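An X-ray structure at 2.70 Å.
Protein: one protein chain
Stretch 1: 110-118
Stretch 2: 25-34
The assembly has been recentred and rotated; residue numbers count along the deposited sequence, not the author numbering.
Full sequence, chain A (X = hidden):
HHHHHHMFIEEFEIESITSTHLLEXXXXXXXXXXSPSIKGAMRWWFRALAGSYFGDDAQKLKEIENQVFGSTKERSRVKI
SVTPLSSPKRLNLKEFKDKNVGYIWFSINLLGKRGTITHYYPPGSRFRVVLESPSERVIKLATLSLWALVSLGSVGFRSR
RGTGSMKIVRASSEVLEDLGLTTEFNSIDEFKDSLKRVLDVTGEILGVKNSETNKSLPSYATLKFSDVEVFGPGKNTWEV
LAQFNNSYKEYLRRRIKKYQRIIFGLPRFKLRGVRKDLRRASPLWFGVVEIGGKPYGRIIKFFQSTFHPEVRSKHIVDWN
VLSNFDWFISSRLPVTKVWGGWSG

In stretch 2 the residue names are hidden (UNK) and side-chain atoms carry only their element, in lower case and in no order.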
# COMPACT_ATOMS: atom_id res chain seq x y z
N LEU A 110 -3.08 18.39 -10.47
CA LEU A 110 -4.01 18.75 -11.53
C LEU A 110 -5.41 18.99 -10.98
O LEU A 110 -6.08 19.94 -11.37
CB LEU A 110 -4.05 17.66 -12.61
CG LEU A 110 -4.98 17.93 -13.79
CD1 LEU A 110 -4.67 19.29 -14.41
CD2 LEU A 110 -4.86 16.84 -14.83
N LEU A 111 -5.85 18.12 -10.08
CA LEU A 111 -7.12 18.32 -9.39
C LEU A 111 -7.10 19.61 -8.60
O LEU A 111 -8.10 20.32 -8.51
CB LEU A 111 -7.43 17.13 -8.47
CG LEU A 111 -7.81 15.82 -9.15
CD1 LEU A 111 -7.80 14.67 -8.16
CD2 LEU A 111 -9.18 15.94 -9.82
N GLY A 112 -5.94 19.92 -8.02
CA GLY A 112 -5.75 21.15 -7.27
C GLY A 112 -5.99 22.39 -8.10
O GLY A 112 -6.75 23.27 -7.70
N LYS A 113 -5.34 22.46 -9.26
CA LYS A 113 -5.47 23.61 -10.15
C LYS A 113 -6.89 23.76 -10.69
O LYS A 113 -7.41 24.87 -10.80
CB LYS A 113 -4.48 23.51 -11.31
CG LYS A 113 -3.02 23.52 -10.90
CD LYS A 113 -2.12 23.24 -12.11
CE LYS A 113 -0.67 23.08 -11.69
NZ LYS A 113 0.18 22.60 -12.82
N ARG A 114 -7.52 22.63 -11.01
CA ARG A 114 -8.89 22.64 -11.52
C ARG A 114 -9.91 22.98 -10.42
O ARG A 114 -11.10 23.13 -10.70
CB ARG A 114 -9.25 21.29 -12.14
CG ARG A 114 -8.67 21.03 -13.51
CD ARG A 114 -9.54 20.02 -14.25
NE ARG A 114 -10.05 18.99 -13.34
CZ ARG A 114 -11.08 18.19 -13.61
NH1 ARG A 114 -11.72 18.31 -14.77
NH2 ARG A 114 -11.48 17.29 -12.72
N GLY A 115 -9.44 23.07 -9.18
CA GLY A 115 -10.31 23.38 -8.06
C GLY A 115 -11.22 22.24 -7.64
O GLY A 115 -12.17 22.45 -6.89
N THR A 116 -10.94 21.03 -8.12
CA THR A 116 -11.76 19.87 -7.77
C THR A 116 -11.53 19.46 -6.31
O THR A 116 -12.42 18.90 -5.67
CB THR A 116 -11.46 18.69 -8.71
OG1 THR A 116 -11.65 19.10 -10.07
CG2 THR A 116 -12.39 17.52 -8.42
N ILE A 117 -10.34 19.74 -5.79
CA ILE A 117 -10.08 19.56 -4.37
C ILE A 117 -9.47 20.83 -3.78
O ILE A 117 -8.72 21.53 -4.45
CB ILE A 117 -9.14 18.35 -4.09
CG1 ILE A 117 -7.78 18.56 -4.74
CG2 ILE A 117 -9.77 17.06 -4.59
CD1 ILE A 117 -6.84 17.39 -4.55
N THR A 118 -9.82 21.12 -2.53
CA THR A 118 -9.33 22.32 -1.86
C THR A 118 -8.64 21.99 -0.54
O THR A 118 -7.76 22.72 -0.09
CB THR A 118 -10.47 23.32 -1.59
OG1 THR A 118 -11.63 22.62 -1.14
CG2 THR A 118 -10.81 24.08 -2.86
N UNK A 25 -15.59 10.53 -2.52
CA UNK A 25 -16.64 11.31 -3.17
C UNK A 25 -16.42 11.42 -4.67
O UNK A 25 -17.37 11.28 -5.46
c UNK A 25 -17.27 12.65 -1.13
c UNK A 25 -16.74 12.72 -2.55
c UNK A 25 -17.61 13.62 -3.40
N UNK A 26 -15.18 11.65 -5.08
CA UNK A 26 -14.86 11.88 -6.49
C UNK A 26 -14.91 10.64 -7.37
O UNK A 26 -14.96 10.74 -8.60
c UNK A 26 -11.92 14.46 -6.48
c UNK A 26 -13.23 13.87 -5.97
c UNK A 26 -14.39 14.82 -6.23
c UNK A 26 -13.47 12.51 -6.62
N UNK A 27 -14.89 9.46 -6.75
CA UNK A 27 -14.73 8.21 -7.49
C UNK A 27 -15.89 7.94 -8.45
O UNK A 27 -15.72 7.23 -9.45
o UNK A 27 -13.73 7.33 -5.44
c UNK A 27 -14.00 5.79 -7.27
c UNK A 27 -14.59 6.99 -6.54
N UNK A 28 -17.06 8.50 -8.18
CA UNK A 28 -18.23 8.23 -9.02
C UNK A 28 -18.08 8.85 -10.41
O UNK A 28 -18.37 8.20 -11.40
c UNK A 28 -24.00 8.61 -10.36
n UNK A 28 -24.94 7.84 -10.91
n UNK A 28 -24.03 9.92 -10.54
c UNK A 28 -21.96 8.80 -8.98
n UNK A 28 -23.03 8.05 -9.63
c UNK A 28 -19.51 8.73 -8.36
c UNK A 28 -20.74 7.92 -8.75
N UNK A 29 -17.63 10.10 -10.47
CA UNK A 29 -17.48 10.78 -11.76
C UNK A 29 -16.16 10.43 -12.44
O UNK A 29 -16.10 10.33 -13.66
o UNK A 29 -18.00 14.97 -11.02
c UNK A 29 -18.91 12.77 -11.05
c UNK A 29 -18.86 14.20 -10.53
o UNK A 29 -19.66 14.54 -9.64
c UNK A 29 -17.58 12.29 -11.57
N UNK A 30 -15.12 10.26 -11.64
CA UNK A 30 -13.79 9.96 -12.16
C UNK A 30 -13.23 8.67 -11.56
O UNK A 30 -12.82 8.64 -10.41
o UNK A 30 -15.17 16.24 -12.53
c UNK A 30 -13.92 13.21 -10.96
c UNK A 30 -13.59 13.06 -13.31
c UNK A 30 -14.61 15.00 -12.38
c UNK A 30 -12.84 11.12 -11.87
c UNK A 30 -13.46 12.49 -12.05
c UNK A 30 -14.49 14.46 -11.12
c UNK A 30 -14.15 14.31 -13.48
N UNK A 31 -13.22 7.59 -12.36
CA UNK A 31 -12.78 6.28 -11.87
C UNK A 31 -11.28 6.19 -11.56
O UNK A 31 -10.89 5.33 -10.78
c UNK A 31 -13.82 7.51 -13.70
c UNK A 31 -14.19 6.06 -13.80
c UNK A 31 -13.14 5.34 -13.03
N UNK A 32 -10.47 7.06 -12.16
CA UNK A 32 -9.04 7.08 -11.86
C UNK A 32 -8.82 7.47 -10.40
O UNK A 32 -7.87 7.02 -9.76
c UNK A 32 -5.93 7.08 -12.66
c UNK A 32 -8.29 8.05 -12.78
o UNK A 32 -6.30 6.21 -13.48
o UNK A 32 -4.85 6.99 -12.02
c UNK A 32 -6.82 8.29 -12.41
N UNK A 33 -9.71 8.31 -9.89
CA UNK A 33 -9.62 8.78 -8.51
C UNK A 33 -10.12 7.70 -7.56
O UNK A 33 -11.18 7.84 -6.94
c UNK A 33 -10.40 10.09 -8.31
c UNK A 33 -10.06 10.72 -6.96
c UNK A 33 -10.09 11.06 -9.42
N UNK A 34 -9.36 6.61 -7.47
CA UNK A 34 -9.61 5.59 -6.46
C UNK A 34 -9.06 6.04 -5.12
O UNK A 34 -7.93 6.51 -5.02
c UNK A 34 -8.97 4.25 -6.86
n UNK A 34 -8.08 1.59 -7.49
n UNK A 34 -7.64 1.34 -5.24
c UNK A 34 -7.22 1.36 -6.50
c UNK A 34 -9.90 3.29 -7.58
n UNK A 34 -5.94 1.15 -6.77
c UNK A 34 -9.52 1.84 -7.30

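Position 25 carries three side-chain carbons, one bearing the other two. Branching at CB with carbon alone means valine. Val25 stays clear of stretch 1.

Position 26 has four carbons, forked at the second. One terminal carbon lies 3.7 Å from CG2 of Thr116 and 3.9 Å from CG2 of Ile117. This is leucine, and that carbon is CD1 of Leu26. The same CD1 lies 4.5 Å from CD1 of Leu111.

Position 27 has one carbon carrying an oxygen and a carbon. It is threonine. Thr27 does not reach stretch 1.

Position 28 has three carbons, a nitrogen, then a carbon with two more nitrogens. This guanidinium marks arginine. Arg28 is out of reach of stretch 1.

Position 29 has three carbons, the third carrying two oxygens. The carboxylate on a chain of this length identifies glutamate. CA-to-CB of Glu29 points toward stretch 1, but a carboxylate oxygen of Glu29 stays 6.7 Å from CG2 of Thr116, too far for contact.

Position 30 has one carbon leading to a six-carbon ring that bears an oxygen. The oxygen lies 3.8 Å from NH2 of Arg114. A phenol ring means tyrosine, so the oxygen is OH of Tyr30.

Position 31 has three carbons closing a ring onto the backbone N. Only proline does this. Pro31 does not touch stretch 1.

Position 32 has three carbons, the third carrying two oxygens. It is a second glutamate. Both carboxylate oxygens of Glu32 are hydrogen-bonded elsewhere in the structure.

Position 33 has three carbons, one bearing the other two. One of the pair lies 4.5 Å from CD1 of Leu111. It is valine, and the atom is CG2 of Val33. A type I turn from Tyr30 to Val33 is closed by Val33 N to Tyr30 O at 3.2 Å.

Position 34 repeats three carbons, a nitrogen and a carbon with two nitrogens. It is arginine. Arg34 is beyond reach of stretch 1.

The contact is small, burying 230 Å² over both sides, and has no hydrogen bonds across it. Leu26 is its centre, packing on Leu111, Thr116 and Ile117. Val33 adds a second apolar contact to Leu111. Gly115 turns the chain out of the helix with positive phi. The Thr116 N to Leu111 O bond, 3.0 Å, ties the following loop back to the last turn, and the CA-to-CB bonds of Leu111 and Thr116 both point toward stretch 2. Tyr30 and Arg114 approach obliquely, without a hydrogen bond.

Stretch 2, residues 25-34: VLTREYPEVR
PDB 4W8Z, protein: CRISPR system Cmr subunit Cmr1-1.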